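Local coordinates for LanC-like protein GCR2 (Arabidopsis thaliana, PDB 3T33) that binds zinc as a LanC-like protein and may play a role in abscisic acid signalling, at residues L40-Y45 / L356-A361; H53-I59 / M395-L400; L326-V330 / Q378-G382; H334-G338 / F362-L366. All coordinates share one frame; numbering follows the deposited sequence.

Interaction 1: L40-Y45 / L356-A361; sequences LLSLPY and LYRAKA
K360 reaches from helix 353-375 to the C-terminal end of helix 36-42 and bonds to two backbone carbonyls with one ammonium group. The firmer bond is K360 NZ to L41 O at 2.9 Å, from above the carbonyl plane. The bond to L43 O, with a C=O...N angle of 161°, is modelled at 2.5 Å, shorter than usual, and its exact length is doubtful. L43 is the first residue to leave helical geometry, so the lysine holds carbonyls where the helix unwinds. Carbonyls at a helix C-terminus carry partial negative charge, and a cation here is consistent with side-chain C-capping. The lysine chain runs extended, with CG anti to the backbone N (chi1 164°), and this gives NZ its reach.

Apolar groups meet beside this grip. L41 CD2 presses on the A361 backbone at CA, 3.3 Å away, a tight fit. The same methyl lies near Y357 CE1, and the two side chains cross at about a right angle. On the other flank L356 meets the Y45 ring. L356 CD1 sits 4.2 Å from the ring centroid in an off-centre CH-pi contact, while L356 CD2 touches Y45 CE2 at 3.5 Å.

Second-shell bonds position both phenols: Y45 OH bonds to M402 O and Y357 OH to P16 O. F48 of helix 45-69 makes a cation-pi contact with K360. On another side of helix 353-375, A359 packs on F343 and L344 of helix 336-350.

Interaction 2: H53-I59 / M395-L400; sequences HRYALSI and MAYMLL
A56 and A396 bring helices 45-69 and 392-402 close together, with their CA atoms 4.6 Å apart. The short helical segments run nearly antiparallel, at 152° between their directions, and their axes approach to 8.5 Å. Small residues at the crossing allow this spacing.

The contact is made by apolar packing. A56 CB meets L399 CB at 3.5 Å, slightly tighter than usual, and also touches L400 CD2. I59 uses both of its branches. Its CG2, anti to the backbone N, lies on A396 CB at 3.6 Å. Its CD1 reaches the other way, to L399 CD2 at 3.6 Å and, more loosely, to M395 SD. I59 crosses both M395 and L399 at about a right angle.

Aromatic groups flank this packing. Along one side the Y55 ring is met at its edge, near its plane, by two methyls: L399 CD2 touches Y55 CD2, and M395 CE touches Y55 CE2 at 3.6 Å. The extended chain of M395, with chi1 -172°, carries its methyl out to that edge. At the H53 end of the contact, H53 ND1 lies 3.8 Å from L400 CD2, an oblique approach of imidazole and methyl.

Within the alpha/alpha toroid of LanC-like proteins, this contact pairs helices 45-69 and 392-402. Helix 84-98 packs against it through L90, which touches A396 and L400. Helix 353-375 meets M395 through L366 and S370, and helix 336-350 meets M398 through T340 and Y341.

Interaction 3: L326-V330 / Q378-G382; sequences LLKRV and QMHGG
R329 and H380 form a single parallel beta bridge between two loops, in a protein with no regular strand. Two backbone hydrogen bonds make it. H380 N gives the shorter one to K328 O, at 2.8 Å and nearly straight, with 168° at the hydrogen. V330 N gives the other to H380 O at 3.2 Å. This one is more bent at the hydrogen, 140°, though the donor sits almost in line with the C=O. The same two acceptors also receive CA-H...O contacts: M379 CA approaches K328 O at 3.2 Å, and R329 CA approaches H380 O at 3.4 Å. Each carbonyl is thus met by an N-H and a C-H.

M379 packs against this bridge. With CG anti to the backbone N (chi1 -179°), it runs alongside the K328 carbonyl, and the sulfur arrives at V330. The bend at chi3 ends the chain loosely near L327 O. M379 SD lies 3.8 Å from V330 CB, the two side chains crossing at about a right angle. V330 CG1 turns to the G381 carbonyl. On the outer side the aliphatic part of K328 lies over Q378 O, with K328 CB 3.6 Å away. R329 CG and H380 CB touch loosely. R329 also touches H334, a zinc ligand.

The first loop links helices 308-324 and 336-350, and the second follows helix 353-375. M379 continues inward to F365 and L373 of helix 353-375 and to I336 of helix 336-350.

Interaction 4: H334-G338 / F362-L366; sequences HGISG and FASFL. With ZN (zinc ion), chain B.
I336 drives its side chain into helix 353-375 and meets three residues there, F362, F365 and L366. Its branches divide the work. CG2, anti to the backbone N, touches F362 CD2 at 3.7 Å and L366 CD1 at the same distance. CD1, at the end of the other branch (chi1 -57°), reaches F365 CE1 at 3.6 Å. The I336 side chain crosses those of F362 and F365 at about a right angle, and each methyl comes to its ring obliquely. Against L366 the two chains instead slide past each other in opposite directions. L366 CD1 goes on to S337 OG in the conformer modelled here. That hydroxyl is buried, and its polar partner is V330 O. This side of the contact is a compact apolar core.

The other end of the segment is different. H334 makes no contact with 362-366, and it is partly exposed. It serves the metal instead. H334 ND1 binds the zinc ion at 1.9 Å, and C288 and C333 are the other protein ligands. G335, the N-cap residue of helix 336-350, separates the two roles. The zinc ligand thus stands just ahead of a helix whose first turn is packed into the core.

Several elements surround the core. M395 and M398 of helix 392-402 touch both S337 and L366. F343, further along helix 336-350, meets F362 edge-to-face, while A363 and S364 face helix 45-69 through L52 and F48.

How the interactions relate
Interaction 4 lies centrally and touches the other three. Interaction 3 is nearest, with centres about 9 Å apart: R329 O lies 3.0 Å from I336 N, a probable hydrogen bond, and V330 O is the partner of S337 OG. Interaction 2 packs on it through M395 and M398, with M395 CE 3.5 Å from L366 CB. Interaction 1 shares helix 353-375 with it, and L41 CD2 lies 3.9 Å from S364 OG. M395 SD also meets V330 CG2 at 3.8 Å, joining interactions 2 and 3. H334 of interaction 4 is one of the zinc ligands, and the R329 side chain of interaction 3 lies about 7 Å from the ion. Interactions 1 and 2 lie away from the metal site.

Interaction 1: L40-Y45 / L356-A361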
# COMPACT_ATOMS: atom_id res chain seq x y z
N LEU A 40 -13.11 -15.81 -15.84
CA LEU A 40 -12.96 -15.06 -14.59
C LEU A 40 -13.46 -13.60 -14.75
O LEU A 40 -14.23 -13.10 -13.94
CB LEU A 40 -11.49 -15.04 -14.14
CG LEU A 40 -10.89 -16.31 -13.59
CD1 LEU A 40 -9.37 -16.19 -13.34
CD2 LEU A 40 -11.58 -16.49 -12.28
N LEU A 41 -13.05 -12.94 -15.82
CA LEU A 41 -13.38 -11.53 -15.94
C LEU A 41 -14.88 -11.29 -16.08
O LEU A 41 -15.37 -10.26 -15.63
CB LEU A 41 -12.62 -10.89 -17.12
CG LEU A 41 -11.09 -10.82 -16.95
CD1 LEU A 41 -10.44 -10.59 -18.28
CD2 LEU A 41 -10.74 -9.71 -16.02
N SER A 42 -15.59 -12.22 -16.71
CA SER A 42 -17.04 -12.13 -16.95
C SER A 42 -17.85 -12.40 -15.68
O SER A 42 -18.97 -11.93 -15.54
CB SER A 42 -17.49 -13.13 -18.04
OG SER A 42 -16.71 -13.04 -19.24
N LEU A 43 -17.27 -13.19 -14.78
CA LEU A 43 -17.88 -13.58 -13.51
C LEU A 43 -18.56 -12.40 -12.75
O LEU A 43 -17.99 -11.28 -12.67
CB LEU A 43 -16.79 -14.18 -12.67
CG LEU A 43 -16.88 -15.56 -12.06
CD1 LEU A 43 -17.48 -16.64 -12.99
CD2 LEU A 43 -15.48 -15.99 -11.59
N PRO A 44 -19.81 -12.62 -12.27
CA PRO A 44 -20.36 -11.58 -11.42
C PRO A 44 -19.57 -11.50 -10.06
O PRO A 44 -19.02 -12.49 -9.56
CB PRO A 44 -21.83 -11.99 -11.25
CG PRO A 44 -21.89 -13.40 -11.54
CD PRO A 44 -20.68 -13.82 -12.31
N TYR A 45 -19.53 -10.30 -9.52
CA TYR A 45 -18.64 -10.00 -8.42
C TYR A 45 -18.78 -10.92 -7.21
O TYR A 45 -17.79 -11.34 -6.65
CB TYR A 45 -18.72 -8.54 -8.03
CG TYR A 45 -17.42 -8.13 -7.39
CD1 TYR A 45 -17.27 -8.11 -5.99
CD2 TYR A 45 -16.30 -7.82 -8.18
CE1 TYR A 45 -16.03 -7.76 -5.42
CE2 TYR A 45 -15.08 -7.50 -7.60
CZ TYR A 45 -14.96 -7.46 -6.24
OH TYR A 45 -13.76 -7.11 -5.74
N LEU A 356 -13.27 -0.70 -10.72
CA LEU A 356 -13.42 -2.07 -10.12
C LEU A 356 -13.07 -3.18 -11.10
O LEU A 356 -12.33 -4.19 -10.79
CB LEU A 356 -14.84 -2.36 -9.72
CG LEU A 356 -15.12 -3.24 -8.50
CD1 LEU A 356 -16.42 -3.98 -8.66
CD2 LEU A 356 -13.98 -4.17 -8.09
N TYR A 357 -13.61 -3.00 -12.30
CA TYR A 357 -13.29 -3.94 -13.34
C TYR A 357 -11.77 -4.03 -13.59
O TYR A 357 -11.23 -5.11 -13.83
CB TYR A 357 -14.01 -3.59 -14.63
CG TYR A 357 -13.54 -4.47 -15.71
CD1 TYR A 357 -13.96 -5.80 -15.79
CD2 TYR A 357 -12.59 -4.03 -16.59
CE1 TYR A 357 -13.47 -6.64 -16.77
CE2 TYR A 357 -12.11 -4.84 -17.52
CZ TYR A 357 -12.55 -6.14 -17.63
OH TYR A 357 -11.99 -6.91 -18.65
N ARG A 358 -11.10 -2.89 -13.58
CA ARG A 358 -9.66 -2.90 -13.78
C ARG A 358 -8.91 -3.61 -12.66
O ARG A 358 -7.97 -4.33 -12.95
CB ARG A 358 -9.13 -1.50 -14.10
CG ARG A 358 -9.44 -1.10 -15.55
CD ARG A 358 -9.02 0.34 -15.81
NE ARG A 358 -9.31 0.69 -17.19
CZ ARG A 358 -8.89 1.78 -17.82
NH1 ARG A 358 -8.14 2.67 -17.19
NH2 ARG A 358 -9.24 1.98 -19.07
N ALA A 359 -9.37 -3.46 -11.43
CA ALA A 359 -8.76 -4.15 -10.28
C ALA A 359 -9.10 -5.62 -10.44
O ALA A 359 -8.27 -6.50 -10.25
CB ALA A 359 -9.32 -3.62 -8.93
N LYS A 360 -10.31 -5.89 -10.87
CA LYS A 360 -10.71 -7.28 -11.10
C LYS A 360 -9.84 -7.95 -12.17
O LYS A 360 -9.43 -9.11 -12.03
CB LYS A 360 -12.22 -7.31 -11.41
CG LYS A 360 -12.80 -8.52 -12.02
CD LYS A 360 -14.34 -8.33 -12.18
CE LYS A 360 -15.05 -9.66 -12.51
NZ LYS A 360 -16.38 -9.39 -13.10
N ALA A 361 -9.52 -7.22 -13.23
CA ALA A 361 -8.67 -7.79 -14.29
C ALA A 361 -7.26 -8.07 -13.75
O ALA A 361 -6.68 -9.10 -14.05
CB ALA A 361 -8.60 -6.86 -15.49

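Interaction 2: H53-I59 / M395-L400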
# COMPACT_ATOMS: atom_id res chain seq x y z
N HIS A 53 -11.26 -15.14 -2.60
CA HIS A 53 -11.21 -15.40 -1.20
C HIS A 53 -10.65 -16.82 -0.90
O HIS A 53 -9.73 -16.95 -0.10
CB HIS A 53 -12.55 -15.17 -0.58
CG HIS A 53 -12.59 -15.51 0.87
ND1 HIS A 53 -12.02 -14.71 1.83
CD2 HIS A 53 -13.14 -16.56 1.52
CE1 HIS A 53 -12.22 -15.25 3.02
NE2 HIS A 53 -12.88 -16.38 2.86
N ARG A 54 -11.13 -17.84 -1.60
CA ARG A 54 -10.66 -19.21 -1.39
C ARG A 54 -9.21 -19.36 -1.75
O ARG A 54 -8.46 -20.01 -1.03
CB ARG A 54 -11.51 -20.22 -2.16
CG ARG A 54 -12.96 -20.30 -1.59
CD ARG A 54 -12.95 -21.08 -0.29
NE ARG A 54 -13.82 -20.59 0.78
CZ ARG A 54 -13.74 -21.02 2.05
NH1 ARG A 54 -12.85 -21.97 2.39
NH2 ARG A 54 -14.54 -20.53 2.99
N TYR A 55 -8.82 -18.74 -2.87
CA TYR A 55 -7.43 -18.69 -3.28
C TYR A 55 -6.56 -17.99 -2.23
O TYR A 55 -5.48 -18.44 -1.94
CB TYR A 55 -7.28 -17.89 -4.58
CG TYR A 55 -5.97 -18.20 -5.22
CD1 TYR A 55 -5.70 -19.50 -5.63
CD2 TYR A 55 -4.98 -17.23 -5.41
CE1 TYR A 55 -4.50 -19.83 -6.24
CE2 TYR A 55 -3.75 -17.55 -6.03
CZ TYR A 55 -3.53 -18.87 -6.42
OH TYR A 55 -2.35 -19.29 -7.02
N ALA A 56 -7.03 -16.86 -1.72
CA ALA A 56 -6.25 -16.11 -0.79
C ALA A 56 -6.04 -16.96 0.47
O ALA A 56 -4.93 -16.95 1.04
CB ALA A 56 -6.92 -14.78 -0.46
N LEU A 57 -7.06 -17.74 0.87
CA LEU A 57 -6.88 -18.63 2.04
C LEU A 57 -5.76 -19.62 1.80
O LEU A 57 -4.89 -19.80 2.66
CB LEU A 57 -8.14 -19.35 2.41
CG LEU A 57 -9.29 -18.52 2.95
CD1 LEU A 57 -10.45 -19.45 3.33
CD2 LEU A 57 -8.88 -17.64 4.12
N SER A 58 -5.69 -20.20 0.62
CA SER A 58 -4.56 -21.09 0.39
C SER A 58 -3.28 -20.34 0.43
O SER A 58 -2.37 -20.85 1.02
CB SER A 58 -4.62 -21.92 -0.89
OG SER A 58 -5.96 -22.09 -1.34
N ILE A 59 -3.16 -19.16 -0.22
CA ILE A 59 -1.88 -18.38 -0.09
C ILE A 59 -1.57 -18.09 1.41
O ILE A 59 -0.49 -18.40 1.89
CB ILE A 59 -1.84 -17.09 -0.95
CG1 ILE A 59 -2.02 -17.45 -2.42
CG2 ILE A 59 -0.53 -16.24 -0.75
CD1 ILE A 59 -2.41 -16.21 -3.26
N MET A 395 -0.02 -10.57 -2.20
CA MET A 395 -1.07 -11.07 -3.15
C MET A 395 -2.22 -11.58 -2.36
O MET A 395 -3.34 -11.21 -2.64
CB MET A 395 -0.53 -12.19 -4.02
CG MET A 395 -1.47 -12.61 -5.15
SD MET A 395 -0.76 -13.92 -6.14
CE MET A 395 -2.21 -14.47 -7.05
N ALA A 396 -1.97 -12.39 -1.32
CA ALA A 396 -3.12 -12.79 -0.45
C ALA A 396 -3.81 -11.59 0.19
O ALA A 396 -5.02 -11.58 0.36
CB ALA A 396 -2.68 -13.76 0.69
N TYR A 397 -3.02 -10.58 0.55
CA TYR A 397 -3.54 -9.44 1.24
C TYR A 397 -4.48 -8.68 0.29
O TYR A 397 -5.57 -8.26 0.64
CB TYR A 397 -2.36 -8.55 1.69
CG TYR A 397 -2.78 -7.45 2.61
CD1 TYR A 397 -3.44 -6.29 2.12
CD2 TYR A 397 -2.54 -7.54 3.98
CE1 TYR A 397 -3.86 -5.27 3.02
CE2 TYR A 397 -2.96 -6.54 4.87
CZ TYR A 397 -3.63 -5.43 4.40
OH TYR A 397 -4.03 -4.45 5.33
N MET A 398 -4.04 -8.53 -0.94
CA MET A 398 -4.80 -7.81 -1.95
C MET A 398 -6.08 -8.61 -2.25
O MET A 398 -7.20 -8.04 -2.31
CB MET A 398 -3.91 -7.60 -3.21
CG MET A 398 -4.55 -6.79 -4.33
SD MET A 398 -5.67 -7.84 -5.21
CE MET A 398 -4.51 -8.75 -6.19
N LEU A 399 -5.93 -9.92 -2.33
CA LEU A 399 -7.06 -10.80 -2.66
C LEU A 399 -8.17 -10.68 -1.61
O LEU A 399 -9.39 -10.45 -1.95
CB LEU A 399 -6.62 -12.25 -2.83
CG LEU A 399 -6.22 -12.87 -4.17
CD1 LEU A 399 -6.07 -11.87 -5.31
CD2 LEU A 399 -5.01 -13.92 -4.04
N LEU A 400 -7.74 -10.75 -0.35
CA LEU A 400 -8.67 -10.57 0.76
C LEU A 400 -9.36 -9.21 0.69
O LEU A 400 -10.56 -9.08 1.02
CB LEU A 400 -7.90 -10.70 2.08
CG LEU A 400 -7.44 -12.14 2.34
CD1 LEU A 400 -6.53 -12.24 3.57
CD2 LEU A 400 -8.65 -13.13 2.49

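Interaction 3: L326-V330 / Q378-G382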
# COMPACT_ATOMS: atom_id res chain seq x y z
N LEU A 326 1.04 -3.86 -15.40
CA LEU A 326 1.04 -5.31 -15.27
C LEU A 326 2.48 -5.90 -15.26
O LEU A 326 2.89 -6.68 -16.13
CB LEU A 326 0.16 -5.88 -16.38
CG LEU A 326 -0.53 -7.22 -16.18
CD1 LEU A 326 -1.57 -7.22 -15.02
CD2 LEU A 326 -1.20 -7.66 -17.54
N LEU A 327 3.22 -5.52 -14.22
CA LEU A 327 4.61 -5.83 -13.99
C LEU A 327 4.90 -7.32 -14.00
O LEU A 327 4.04 -8.11 -13.59
CB LEU A 327 4.96 -5.28 -12.59
CG LEU A 327 5.55 -3.88 -12.36
CD1 LEU A 327 5.42 -2.96 -13.55
CD2 LEU A 327 5.11 -3.22 -11.07
N LYS A 328 6.12 -7.71 -14.36
CA LYS A 328 6.55 -9.10 -14.30
C LYS A 328 7.00 -9.53 -12.89
O LYS A 328 7.90 -10.35 -12.73
CB LYS A 328 7.67 -9.37 -15.31
CG LYS A 328 7.30 -9.03 -16.74
CD LYS A 328 8.21 -9.74 -17.73
CE LYS A 328 8.33 -8.96 -19.03
NZ LYS A 328 8.25 -9.86 -20.22
N ARG A 329 6.36 -8.96 -11.87
CA ARG A 329 6.61 -9.27 -10.47
C ARG A 329 5.28 -9.30 -9.76
O ARG A 329 4.35 -8.53 -10.11
CB ARG A 329 7.41 -8.15 -9.88
CG ARG A 329 8.57 -7.81 -10.75
CD ARG A 329 9.24 -6.63 -10.28
NE ARG A 329 10.43 -6.45 -11.09
CZ ARG A 329 11.37 -5.57 -10.82
NH1 ARG A 329 11.24 -4.80 -9.75
NH2 ARG A 329 12.43 -5.47 -11.61
N VAL A 330 5.18 -10.14 -8.75
CA VAL A 330 3.92 -10.53 -8.18
C VAL A 330 3.42 -9.53 -7.11
O VAL A 330 2.21 -9.42 -6.91
CB VAL A 330 4.10 -11.93 -7.52
CG1 VAL A 330 4.92 -11.81 -6.19
CG2 VAL A 330 2.71 -12.69 -7.26
N GLN A 378 9.22 -16.29 -15.63
CA GLN A 378 8.73 -15.10 -16.37
C GLN A 378 8.14 -14.03 -15.42
O GLN A 378 8.01 -12.89 -15.79
CB GLN A 378 7.69 -15.43 -17.44
CG GLN A 378 7.68 -16.85 -18.00
CD GLN A 378 6.61 -17.01 -19.07
OE1 GLN A 378 6.31 -16.06 -19.81
NE2 GLN A 378 6.01 -18.21 -19.15
N MET A 379 7.76 -14.43 -14.22
CA MET A 379 7.37 -13.51 -13.16
C MET A 379 8.28 -13.73 -11.94
O MET A 379 8.51 -14.85 -11.49
CB MET A 379 5.88 -13.65 -12.77
CG MET A 379 5.39 -12.67 -11.65
SD MET A 379 3.60 -12.80 -11.23
CE MET A 379 2.88 -12.03 -12.66
N HIS A 380 8.81 -12.63 -11.45
CA HIS A 380 9.68 -12.66 -10.33
C HIS A 380 8.78 -12.78 -9.08
O HIS A 380 7.78 -12.08 -8.94
CB HIS A 380 10.49 -11.39 -10.34
CG HIS A 380 11.52 -11.35 -9.27
ND1 HIS A 380 11.28 -10.79 -8.03
CD2 HIS A 380 12.78 -11.84 -9.22
CE1 HIS A 380 12.36 -10.91 -7.28
NE2 HIS A 380 13.28 -11.56 -7.97
N GLY A 381 9.10 -13.72 -8.19
CA GLY A 381 8.23 -13.96 -7.05
C GLY A 381 8.59 -13.22 -5.76
O GLY A 381 8.08 -13.58 -4.70
N GLY A 382 9.44 -12.20 -5.85
CA GLY A 382 10.05 -11.56 -4.64
C GLY A 382 11.34 -12.24 -4.11
O GLY A 382 11.48 -13.48 -4.16

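Interaction 4: H334-G338 / F362-L366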
# COMPACT_ATOMS: atom_id res chain seq x y z
N HIS A 334 6.54 -3.36 -5.76
CA HIS A 334 6.64 -3.13 -7.20
C HIS A 334 6.17 -4.35 -7.98
O HIS A 334 6.98 -5.09 -8.54
CB HIS A 334 8.07 -2.77 -7.59
CG HIS A 334 9.11 -3.40 -6.72
ND1 HIS A 334 9.62 -2.78 -5.60
CD2 HIS A 334 9.74 -4.60 -6.80
CE1 HIS A 334 10.52 -3.57 -5.03
NE2 HIS A 334 10.61 -4.68 -5.74
N GLY A 335 4.86 -4.56 -8.01
CA GLY A 335 4.28 -5.69 -8.72
C GLY A 335 2.81 -5.49 -9.03
O GLY A 335 2.28 -4.39 -8.92
N ILE A 336 2.15 -6.58 -9.43
CA ILE A 336 0.73 -6.52 -9.76
C ILE A 336 -0.17 -6.42 -8.53
O ILE A 336 -1.02 -5.55 -8.47
CB ILE A 336 0.33 -7.70 -10.67
CG1 ILE A 336 1.21 -7.65 -11.93
CG2 ILE A 336 -1.17 -7.61 -11.03
CD1 ILE A 336 1.11 -8.88 -12.88
N SER A 337 0.03 -7.22 -7.48
CA SER A 337 -0.85 -7.08 -6.30
C SER A 337 -0.89 -5.59 -5.87
O SER A 337 -1.95 -5.07 -5.49
CB SER A 337 -0.44 -8.00 -5.14
OG SER A 337 -0.25 -9.37 -5.53
N GLY A 338 0.25 -4.90 -5.94
CA GLY A 338 0.33 -3.53 -5.43
C GLY A 338 -0.31 -2.57 -6.41
O GLY A 338 -1.06 -1.68 -5.99
N PHE A 362 -6.71 -7.17 -12.94
CA PHE A 362 -5.33 -7.44 -12.47
C PHE A 362 -5.36 -8.62 -11.51
O PHE A 362 -4.53 -9.47 -11.56
CB PHE A 362 -4.72 -6.21 -11.82
CG PHE A 362 -3.97 -5.31 -12.75
CD1 PHE A 362 -4.37 -5.13 -14.07
CD2 PHE A 362 -2.83 -4.61 -12.29
CE1 PHE A 362 -3.67 -4.28 -14.94
CE2 PHE A 362 -2.13 -3.75 -13.12
CZ PHE A 362 -2.56 -3.57 -14.47
N ALA A 363 -6.36 -8.68 -10.65
CA ALA A 363 -6.49 -9.79 -9.74
C ALA A 363 -6.73 -11.12 -10.47
O ALA A 363 -6.17 -12.16 -10.07
CB ALA A 363 -7.58 -9.54 -8.74
N SER A 364 -7.59 -11.09 -11.50
CA SER A 364 -7.78 -12.29 -12.33
C SER A 364 -6.55 -12.72 -13.01
O SER A 364 -6.25 -13.92 -13.02
CB SER A 364 -8.88 -12.07 -13.35
OG SER A 364 -10.01 -11.61 -12.66
N PHE A 365 -5.78 -11.76 -13.55
CA PHE A 365 -4.49 -12.10 -14.16
C PHE A 365 -3.62 -12.88 -13.19
O PHE A 365 -3.14 -14.00 -13.50
CB PHE A 365 -3.74 -10.85 -14.62
CG PHE A 365 -2.38 -11.16 -15.26
CD1 PHE A 365 -1.22 -11.19 -14.49
CD2 PHE A 365 -2.28 -11.42 -16.63
CE1 PHE A 365 0.05 -11.52 -15.09
CE2 PHE A 365 -1.04 -11.72 -17.22
CZ PHE A 365 0.11 -11.78 -16.45
N LEU A 366 -3.41 -12.31 -11.99
CA LEU A 366 -2.66 -13.01 -10.95
C LEU A 366 -3.22 -14.37 -10.58
O LEU A 366 -2.47 -15.34 -10.45
CB LEU A 366 -2.58 -12.16 -9.66
CG LEU A 366 -1.56 -11.06 -9.68
CD1 LEU A 366 -1.78 -10.24 -8.46
CD2 LEU A 366 -0.19 -11.74 -9.65
ZN ZN B . 9.49 -1.39 -4.34